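Local coordinates for epimerase family protein SDR39U1 (Homo sapiens, PDB 4B4O) that probably acts as an NADP-dependent oxidoreductase of the short-chain dehydrogenase/reductase family and binds NADPH in a Rossmann-type domain, at residues 39-44 / 57-62; 84-89 / 101-106; 166-171 / 226-231. The protein carries 3 engineered substitutions. All coordinates share one frame; numbering follows the deposited sequence.

Contact 1: residues 39-44 / 57-62. With NDP (NADPH dihydro-nicotinamide-adenine-dinucleotide phosphate), chain I.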
# COMPACT_ATOMS: atom_id res chain seq x y z
N ILE A 39 -21.08 -2.78 -3.13
CA ILE A 39 -22.01 -2.02 -2.33
C ILE A 39 -21.36 -0.69 -1.96
O ILE A 39 -20.15 -0.59 -1.91
CB ILE A 39 -22.48 -2.80 -1.06
CG1 ILE A 39 -21.34 -3.01 -0.04
CG2 ILE A 39 -23.03 -4.19 -1.44
CD1 ILE A 39 -21.79 -3.47 1.33
N THR A 40 -22.17 0.32 -1.69
CA THR A 40 -21.66 1.63 -1.31
C THR A 40 -21.44 1.76 0.19
O THR A 40 -21.95 0.96 0.98
CB THR A 40 -22.62 2.75 -1.75
OG1 THR A 40 -23.86 2.59 -1.07
CG2 THR A 40 -22.86 2.72 -3.24
N TRP A 41 -20.69 2.78 0.59
CA TRP A 41 -20.45 3.08 2.01
C TRP A 41 -21.73 3.40 2.72
O TRP A 41 -21.97 2.94 3.83
CB TRP A 41 -19.43 4.20 2.19
CG TRP A 41 -18.08 3.77 1.66
CD1 TRP A 41 -17.50 4.09 0.44
CD2 TRP A 41 -17.13 2.83 2.27
NE1 TRP A 41 -16.29 3.47 0.27
CE2 TRP A 41 -16.01 2.71 1.33
CE3 TRP A 41 -17.08 2.14 3.47
CZ2 TRP A 41 -14.91 1.92 1.61
CZ3 TRP A 41 -15.97 1.34 3.73
CH2 TRP A 41 -14.91 1.23 2.83
N ASP A 42 -22.58 4.18 2.06
CA ASP A 42 -23.88 4.51 2.62
C ASP A 42 -24.71 3.27 2.88
O ASP A 42 -25.41 3.17 3.88
CB ASP A 42 -24.65 5.47 1.70
CG ASP A 42 -24.04 6.87 1.65
OD1 ASP A 42 -23.15 7.18 2.48
OD2 ASP A 42 -24.46 7.65 0.78
N GLU A 43 -24.63 2.32 1.96
CA GLU A 43 -25.38 1.08 2.08
C GLU A 43 -24.83 0.22 3.21
O GLU A 43 -25.61 -0.38 3.93
CB GLU A 43 -25.39 0.34 0.73
CG GLU A 43 -25.82 -1.14 0.72
CD GLU A 43 -26.03 -1.61 -0.74
OE1 GLU A 43 -25.40 -1.02 -1.69
OE2 GLU A 43 -26.84 -2.54 -0.98
N LEU A 44 -23.52 0.17 3.37
CA LEU A 44 -22.91 -0.57 4.47
C LEU A 44 -23.33 -0.03 5.84
O LEU A 44 -23.57 -0.80 6.76
CB LEU A 44 -21.38 -0.52 4.36
CG LEU A 44 -20.55 -1.17 5.47
CD1 LEU A 44 -20.66 -2.68 5.39
CD2 LEU A 44 -19.13 -0.71 5.33
N ASN A 57 -9.62 -3.55 3.78
CA ASN A 57 -9.79 -2.15 3.40
C ASN A 57 -8.57 -1.56 2.70
O ASN A 57 -7.44 -1.63 3.20
CB ASN A 57 -10.15 -1.26 4.59
CG ASN A 57 -10.75 0.06 4.15
OD1 ASN A 57 -11.31 0.18 3.08
ND2 ASN A 57 -10.64 1.05 4.97
N LEU A 58 -8.84 -0.96 1.54
CA LEU A 58 -7.84 -0.25 0.74
C LEU A 58 -8.23 1.21 0.51
O LEU A 58 -7.50 1.96 -0.14
CB LEU A 58 -7.67 -0.95 -0.61
CG LEU A 58 -7.32 -2.43 -0.60
CD1 LEU A 58 -7.36 -2.96 -2.01
CD2 LEU A 58 -5.99 -2.69 0.05
N ALA A 59 -9.37 1.62 1.06
CA ALA A 59 -9.94 2.91 0.74
C ALA A 59 -9.04 4.06 1.22
O ALA A 59 -8.56 4.03 2.34
CB ALA A 59 -11.34 3.04 1.34
N GLY A 60 -8.85 5.07 0.38
CA GLY A 60 -8.10 6.26 0.76
C GLY A 60 -7.98 7.28 -0.36
O GLY A 60 -7.71 6.93 -1.50
N GLU A 61 -8.20 8.55 -0.03
CA GLU A 61 -7.88 9.63 -0.94
C GLU A 61 -6.40 9.49 -1.32
O GLU A 61 -5.55 9.32 -0.45
CB GLU A 61 -8.14 10.97 -0.27
CG GLU A 61 -7.80 12.18 -1.12
CD GLU A 61 -8.82 12.51 -2.19
OE1 GLU A 61 -9.89 11.86 -2.26
OE2 GLU A 61 -8.53 13.43 -2.98
N ASN A 62 -6.11 9.62 -2.61
CA ASN A 62 -4.75 9.47 -3.11
C ASN A 62 -3.78 10.56 -2.62
O ASN A 62 -4.00 11.75 -2.87
CB ASN A 62 -4.73 9.46 -4.63
CG ASN A 62 -3.41 8.92 -5.17
OD1 ASN A 62 -2.51 9.68 -5.51
ND2 ASN A 62 -3.28 7.59 -5.15
PA NDP I . -5.98 3.99 -5.16
O1A NDP I . -6.03 5.53 -5.06
O2A NDP I . -5.77 3.31 -6.53
O5B NDP I . -7.35 3.28 -4.65
C5B NDP I . -8.06 3.96 -3.61
C4B NDP I . -9.51 3.58 -3.71
O4B NDP I . -10.16 4.08 -2.54
C3B NDP I . -10.18 4.21 -4.94
O3B NDP I . -10.41 3.26 -6.02
C2B NDP I . -11.51 4.73 -4.41
O2B NDP I . -12.57 3.80 -4.63
C1B NDP I . -11.31 4.81 -2.93
N9A NDP I . -11.11 6.22 -2.62
C8A NDP I . -10.34 7.19 -3.23
N7A NDP I . -10.55 8.41 -2.58
C5A NDP I . -11.44 8.19 -1.58
C6A NDP I . -12.09 8.97 -0.52
N6A NDP I . -11.82 10.28 -0.34
N1A NDP I . -12.97 8.35 0.30
C2A NDP I . -13.25 7.03 0.12
N3A NDP I . -12.68 6.24 -0.80
C4A NDP I . -11.80 6.76 -1.62
O3 NDP I . -4.83 3.63 -4.08
PN NDP I . -3.95 2.28 -4.11
O1N NDP I . -4.80 1.16 -4.70
O2N NDP I . -2.63 2.56 -4.76
O5D NDP I . -3.67 2.02 -2.51
C5D NDP I . -4.84 1.72 -1.73
C4D NDP I . -4.61 1.94 -0.25
O4D NDP I . -3.30 1.46 0.00
C3D NDP I . -4.61 3.42 0.19
O3D NDP I . -5.25 3.57 1.50
C2D NDP I . -3.12 3.79 0.21
O2D NDP I . -2.67 4.71 1.22
C1D NDP I . -2.48 2.48 0.57
N1N NDP I . -1.08 2.37 0.13
C2N NDP I . -0.74 2.49 -1.17
C3N NDP I . 0.57 2.38 -1.57
C7N NDP I . 0.88 2.51 -3.01
O7N NDP I . -0.04 2.40 -3.82
N7N NDP I . 2.13 2.75 -3.43
C4N NDP I . 1.66 2.07 -0.60
C5N NDP I . 1.18 1.95 0.77
C6N NDP I . -0.16 2.09 1.07
P2B NDP I . -14.04 4.36 -5.15
O1X NDP I . -14.71 4.97 -3.93
O2X NDP I . -13.77 5.41 -6.27
O3X NDP I . -14.61 2.98 -5.56

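Contact 2: residues 84-89 / 101-106. With NDP (NADPH dihydro-nicotinamide-adenine-dinucleotide phosphate), chain I.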
# COMPACT_ATOMS: atom_id res chain seq x y z
N GLU A 84 -12.43 6.93 8.57
CA GLU A 84 -13.88 6.74 8.52
C GLU A 84 -14.22 5.43 7.85
O GLU A 84 -14.97 4.65 8.41
CB GLU A 84 -14.60 7.91 7.84
CG GLU A 84 -14.54 9.18 8.67
CD GLU A 84 -15.05 10.42 7.95
OE1 GLU A 84 -15.97 10.29 7.07
OE2 GLU A 84 -14.61 11.54 8.31
N THR A 85 -13.68 5.18 6.66
CA THR A 85 -13.95 3.90 5.98
C THR A 85 -13.49 2.71 6.82
O THR A 85 -14.23 1.74 6.97
CB THR A 85 -13.31 3.81 4.58
OG1 THR A 85 -11.88 3.89 4.69
CG2 THR A 85 -13.86 4.89 3.67
N THR A 86 -12.31 2.81 7.40
CA THR A 86 -11.81 1.73 8.24
C THR A 86 -12.72 1.49 9.46
O THR A 86 -13.05 0.36 9.80
CB THR A 86 -10.35 1.99 8.68
OG1 THR A 86 -9.52 2.12 7.52
CG2 THR A 86 -9.80 0.85 9.58
N GLN A 87 -13.13 2.57 10.10
CA GLN A 87 -13.94 2.47 11.32
C GLN A 87 -15.30 1.90 11.00
O GLN A 87 -15.85 1.11 11.76
CB GLN A 87 -14.05 3.85 11.97
CG GLN A 87 -14.89 3.91 13.24
CD GLN A 87 -14.15 4.56 14.42
OE1 GLN A 87 -14.65 5.51 15.07
NE2 GLN A 87 -12.96 4.03 14.72
N LEU A 88 -15.82 2.26 9.84
CA LEU A 88 -17.14 1.84 9.41
C LEU A 88 -17.16 0.34 9.18
O LEU A 88 -18.12 -0.35 9.52
CB LEU A 88 -17.52 2.57 8.12
CG LEU A 88 -18.97 3.04 7.91
CD1 LEU A 88 -19.73 3.41 9.17
CD2 LEU A 88 -18.93 4.24 6.94
N LEU A 89 -16.09 -0.17 8.58
CA LEU A 89 -15.92 -1.60 8.39
C LEU A 89 -15.73 -2.32 9.71
O LEU A 89 -16.33 -3.38 9.95
CB LEU A 89 -14.73 -1.88 7.45
CG LEU A 89 -15.08 -1.97 5.96
CD1 LEU A 89 -13.86 -1.98 5.04
CD2 LEU A 89 -15.95 -3.20 5.74
N LYS A 101 -14.05 -14.27 9.42
CA LYS A 101 -12.95 -14.93 10.11
C LYS A 101 -11.62 -14.16 10.00
O LYS A 101 -10.76 -14.31 10.85
CB LYS A 101 -12.83 -16.40 9.62
CG LYS A 101 -12.10 -16.60 8.30
N ALA A 102 -11.47 -13.32 8.96
CA ALA A 102 -10.26 -12.49 8.81
C ALA A 102 -10.56 -11.03 8.41
O ALA A 102 -11.58 -10.74 7.78
CB ALA A 102 -9.28 -13.11 7.83
N TRP A 103 -9.67 -10.13 8.82
CA TRP A 103 -9.80 -8.66 8.61
C TRP A 103 -8.44 -8.04 8.41
O TRP A 103 -7.60 -8.07 9.30
CB TRP A 103 -10.49 -8.04 9.82
CG TRP A 103 -10.46 -6.53 10.02
CD1 TRP A 103 -10.19 -5.86 11.20
CD2 TRP A 103 -10.82 -5.45 9.08
NE1 TRP A 103 -10.32 -4.51 11.05
CE2 TRP A 103 -10.69 -4.19 9.82
CE3 TRP A 103 -11.20 -5.40 7.75
CZ2 TRP A 103 -10.92 -2.96 9.24
CZ3 TRP A 103 -11.44 -4.15 7.17
CH2 TRP A 103 -11.29 -2.96 7.90
N VAL A 104 -8.20 -7.53 7.21
CA VAL A 104 -6.87 -7.12 6.80
C VAL A 104 -6.86 -5.68 6.34
O VAL A 104 -7.67 -5.30 5.51
CB VAL A 104 -6.39 -8.00 5.66
CG1 VAL A 104 -4.95 -7.64 5.30
CG2 VAL A 104 -6.56 -9.47 6.06
N LEU A 105 -5.93 -4.89 6.88
CA LEU A 105 -5.78 -3.47 6.51
C LEU A 105 -4.45 -3.24 5.86
O LEU A 105 -3.46 -3.89 6.21
CB LEU A 105 -5.87 -2.59 7.75
CG LEU A 105 -5.85 -1.09 7.48
CD1 LEU A 105 -6.98 -0.69 6.54
CD2 LEU A 105 -5.97 -0.33 8.79
N VAL A 106 -4.43 -2.35 4.87
CA VAL A 106 -3.18 -1.92 4.26
C VAL A 106 -2.88 -0.54 4.78
O VAL A 106 -3.71 0.36 4.68
CB VAL A 106 -3.22 -1.88 2.71
CG1 VAL A 106 -2.04 -1.12 2.14
CG2 VAL A 106 -3.25 -3.28 2.11
PA NDP I . -5.98 3.99 -5.16
O1A NDP I . -6.03 5.53 -5.06
O2A NDP I . -5.77 3.31 -6.53
O5B NDP I . -7.35 3.28 -4.65
C5B NDP I . -8.06 3.96 -3.61
C4B NDP I . -9.51 3.58 -3.71
O4B NDP I . -10.16 4.08 -2.54
C3B NDP I . -10.18 4.21 -4.94
O3B NDP I . -10.41 3.26 -6.02
C2B NDP I . -11.51 4.73 -4.41
O2B NDP I . -12.57 3.80 -4.63
C1B NDP I . -11.31 4.81 -2.93
N9A NDP I . -11.11 6.22 -2.62
C8A NDP I . -10.34 7.19 -3.23
N7A NDP I . -10.55 8.41 -2.58
C5A NDP I . -11.44 8.19 -1.58
C6A NDP I . -12.09 8.97 -0.52
N6A NDP I . -11.82 10.28 -0.34
N1A NDP I . -12.97 8.35 0.30
C2A NDP I . -13.25 7.03 0.12
N3A NDP I . -12.68 6.24 -0.80
C4A NDP I . -11.80 6.76 -1.62
O3 NDP I . -4.83 3.63 -4.08
PN NDP I . -3.95 2.28 -4.11
O1N NDP I . -4.80 1.16 -4.70
O2N NDP I . -2.63 2.56 -4.76
O5D NDP I . -3.67 2.02 -2.51
C5D NDP I . -4.84 1.72 -1.73
C4D NDP I . -4.61 1.94 -0.25
O4D NDP I . -3.30 1.46 0.00
C3D NDP I . -4.61 3.42 0.19
O3D NDP I . -5.25 3.57 1.50
C2D NDP I . -3.12 3.79 0.21
O2D NDP I . -2.67 4.71 1.22
C1D NDP I . -2.48 2.48 0.57
N1N NDP I . -1.08 2.37 0.13
C2N NDP I . -0.74 2.49 -1.17
C3N NDP I . 0.57 2.38 -1.57
C7N NDP I . 0.88 2.51 -3.01
O7N NDP I . -0.04 2.40 -3.82
N7N NDP I . 2.13 2.75 -3.43
C4N NDP I . 1.66 2.07 -0.60
C5N NDP I . 1.18 1.95 0.77
C6N NDP I . -0.16 2.09 1.07
P2B NDP I . -14.04 4.36 -5.15
O1X NDP I . -14.71 4.97 -3.93
O2X NDP I . -13.77 5.41 -6.27
O3X NDP I . -14.61 2.98 -5.56

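Contact 3: residues 166-171 / 226-231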
# COMPACT_ATOMS: atom_id res chain seq x y z
N GLY A 166 -0.68 3.53 -9.84
CA GLY A 166 0.24 3.82 -8.75
C GLY A 166 1.34 4.77 -9.16
O GLY A 166 1.16 5.61 -10.03
N ALA A 167 2.49 4.62 -8.51
CA ALA A 167 3.64 5.50 -8.78
C ALA A 167 4.11 5.37 -10.23
O ALA A 167 4.48 6.35 -10.84
CB ALA A 167 4.78 5.25 -7.80
N MSE A 168 4.07 4.16 -10.79
CA MSE A 168 4.50 3.94 -12.18
C MSE A 168 3.65 4.72 -13.16
O MSE A 168 4.12 5.13 -14.21
CB MSE A 168 4.47 2.45 -12.53
CG MSE A 168 5.57 1.69 -11.81
SE MSE A 168 7.29 2.14 -12.61
CE MSE A 168 8.51 1.70 -11.16
N GLY A 169 2.38 4.92 -12.84
CA GLY A 169 1.55 5.81 -13.64
C GLY A 169 2.22 7.16 -13.88
O GLY A 169 2.13 7.68 -14.97
N HIS A 170 2.88 7.72 -12.87
CA HIS A 170 3.56 9.00 -13.00
C HIS A 170 4.96 8.93 -13.57
O HIS A 170 5.43 9.90 -14.19
CB HIS A 170 3.65 9.68 -11.63
CG HIS A 170 2.30 10.08 -11.07
ND1 HIS A 170 1.49 11.01 -11.69
CD2 HIS A 170 1.64 9.66 -9.91
CE1 HIS A 170 0.36 11.16 -10.97
NE2 HIS A 170 0.45 10.32 -9.87
N MSE A 171 5.64 7.80 -13.38
CA MSE A 171 7.07 7.70 -13.70
C MSE A 171 7.36 7.10 -15.05
O MSE A 171 8.42 7.34 -15.62
CB MSE A 171 7.75 6.82 -12.65
CG MSE A 171 8.05 7.58 -11.36
SE MSE A 171 9.08 6.44 -10.10
CE MSE A 171 7.59 5.20 -9.71
N ALA A 226 18.70 5.77 -5.93
CA ALA A 226 19.67 5.78 -7.03
C ALA A 226 19.68 4.44 -7.74
O ALA A 226 19.65 4.39 -8.97
CB ALA A 226 21.07 6.10 -6.55
N GLU A 227 19.68 3.36 -6.97
CA GLU A 227 19.66 1.99 -7.57
C GLU A 227 18.35 1.72 -8.33
O GLU A 227 18.37 1.14 -9.41
CB GLU A 227 19.94 0.90 -6.51
CG GLU A 227 19.80 -0.56 -7.01
CD GLU A 227 19.80 -1.61 -5.87
OE1 GLU A 227 20.41 -1.29 -4.80
OE2 GLU A 227 19.18 -2.71 -6.01
N PHE A 228 17.24 2.19 -7.80
CA PHE A 228 15.97 2.13 -8.52
C PHE A 228 15.99 2.82 -9.90
O PHE A 228 15.55 2.27 -10.90
CB PHE A 228 14.82 2.73 -7.68
CG PHE A 228 13.58 2.99 -8.47
CD1 PHE A 228 12.75 1.94 -8.81
CD2 PHE A 228 13.28 4.25 -8.93
CE1 PHE A 228 11.63 2.15 -9.58
CE2 PHE A 228 12.16 4.48 -9.71
CZ PHE A 228 11.33 3.42 -10.03
N ALA A 229 16.47 4.06 -9.93
CA ALA A 229 16.49 4.82 -11.17
C ALA A 229 17.35 4.11 -12.21
O ALA A 229 16.97 3.98 -13.38
CB ALA A 229 16.97 6.25 -10.93
N GLN A 230 18.52 3.67 -11.77
CA GLN A 230 19.48 3.01 -12.65
C GLN A 230 18.92 1.70 -13.22
O GLN A 230 18.97 1.48 -14.42
CB GLN A 230 20.78 2.80 -11.88
CG GLN A 230 21.88 2.09 -12.63
CD GLN A 230 23.07 1.73 -11.69
OE1 GLN A 230 23.67 2.60 -11.02
NE2 GLN A 230 23.40 0.41 -11.61
N THR A 231 18.35 0.87 -12.35
CA THR A 231 17.76 -0.43 -12.74
C THR A 231 16.55 -0.27 -13.65
O THR A 231 16.33 -1.03 -14.56
CB THR A 231 17.29 -1.22 -11.49
OG1 THR A 231 18.38 -1.36 -10.58
CG2 THR A 231 16.80 -2.63 -11.86

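Contact 1: residues 39-44 / 57-62
W41 meets the 57-62 segment with the far rim of its indole. CZ2 lies 3.8 Å from CB of A59, an apolar touch that comes in obliquely to the ring, while CH2 is 3.8 Å from OD1 of N57, which sits at the ring edge near its plane. The indole and the N57 amide are turned 66° against each other, and no hydrogen bond joins the two segments. With CG opposite the carbonyl carbon (chi1 -64°), W41 sends its six-membered ring off the first turn of helix 41-47 to the start of the loop. That turn is fixed by a capping box: N of E43 donates to OG1 of T40 at 3.1 Å, and a weak return bond runs from N of T40 to OE1 of E43.

The same OD1 of N57 also accepts from N of A59 at 3.1 Å, closing an Asx turn in which the donor stands above the carbonyl plane, and ND2 of N57 is held by T85 and T86. Beyond this turn the loop follows the cofactor, and L58 and A59 are experimentally established NADP(+)-binding residues. A bend at chi2 brings OE1 of E61 to N6A of the adenine at 3.1 Å in a nearly straight bond, 175° at the hydrogen; R68 pairs with OE2. Weak bonds link G60 N to the adenosine ribose and N62 ND2 to O1A.

In the fold, W41 also touches R32 and T85, so the contact lies between helix 41-47, helix 72-95 and the cofactor-facing loop that follows strand 54-57.

Contact 2: residues 84-89 / 101-106
L89 and W103 supply the shortest apolar contact between helix 84-89 and strand 102-106. CB of L89 lies 3.6 Å from CH2 of W103, and CD1 of L89 is 3.9 Å from CZ3, an approach oblique to the indole. The short segments run antiparallel, 175° between their directions, with axes 11.1 Å apart; the interval is bridged mainly by the indole of W103, with L89, L105 and the smaller T86. W103 holds CG opposite its own backbone N (chi1 165°), which carries the six-membered ring to the helix.

T86 extends the packing toward L105. Its CG2 lies 4.0 Å from CZ2 of W103, the two side chains crossing at about a right angle, and 4.1 Å from CD2 of L105, which it meets tip to tip.

No hydrogen bond crosses between the two segments; the polar ends turn to other partners. OG1 of T86 bonds with the carbonyl of R82 and with ND2 of N57, and NE1 of W103 with the carbonyl of A143 in helix 131-143.

Helix and strand are thus joined by van der Waals packing, in the helix-on-parallel-sheet layering of a Rossmann fold, while the buried hydroxyl has both a backbone carbonyl and an amide, and the indole N-H a carbonyl.

Contact 3: residues 166-171 / 226-231
Two methionines, M168 and M171, carried here as selenomethionine with SE in the place of sulfur, converge on the outer end of one phenylalanine ring, that of F228, and between segments 166-171 and 226-231 they make all the contacts within 4.5 Å. One arm is a Met-aromatic contact: SE of M171 lies 4.8 Å from the ring centroid and 69° off its normal, an oblique approach, with CE2 its nearest ring atom at 3.7 Å. The other is a methyl group at the ring edge, for CE of M168 sits in the plane of the ring at 3.5 Å from CZ and as near to CE1.

The two side chains reach the ring by different torsions. M168 is bent at chi2 (-72°), which swings its methyl toward F228 although its CB does not aim there; M171 stays extended to SE and turns only at chi3. F228, coming from the opposite direction, holds CG across from its own backbone N and reaches out from helix 225-236. Its ring is also stacked with F190 and meets F232, and L288 of helix 284-293 touches both M168 and F228. An alanine in place of F228 is likely to leave the ends of M168 and M171 without their shared partner and open a gap between helices 166-176 and 225-236.

The contact thereby joins the helix that follows strand 151-161 of the Rossmann sheet to helix 225-236, which follows strand 213-217 of the same sheet. On the second helix, E227 O accepts from both N and OG1 of T231, which approach from opposite faces of its carbonyl plane, the hydroxyl at 2.8 Å.

Overall arrangement
Contacts 1 and 2 are neighbours, with centres 10 Å apart, and both touch NADPH. N57 ties them together: its ND2 lies 3.0 Å from OG1 of T86 and 3.1 Å from OG1 of T85, both probable hydrogen bonds, while CD2 of L58 packs on CG2 of V106 at 3.5 Å. Contact 1 follows the cofactor from adenine to the nicotinamide ribose, which CG1 of V106 in contact 2 also approaches, 3.6 Å from O4D. Contact 3 lies on the opposite side of the chain's centre, its own centre 29 Å and 30 Å from those of contacts 1 and 2; nearest atoms are about 5 Å and 12 Å away, without touching. The M171 side chain is about 9 Å from NADPH.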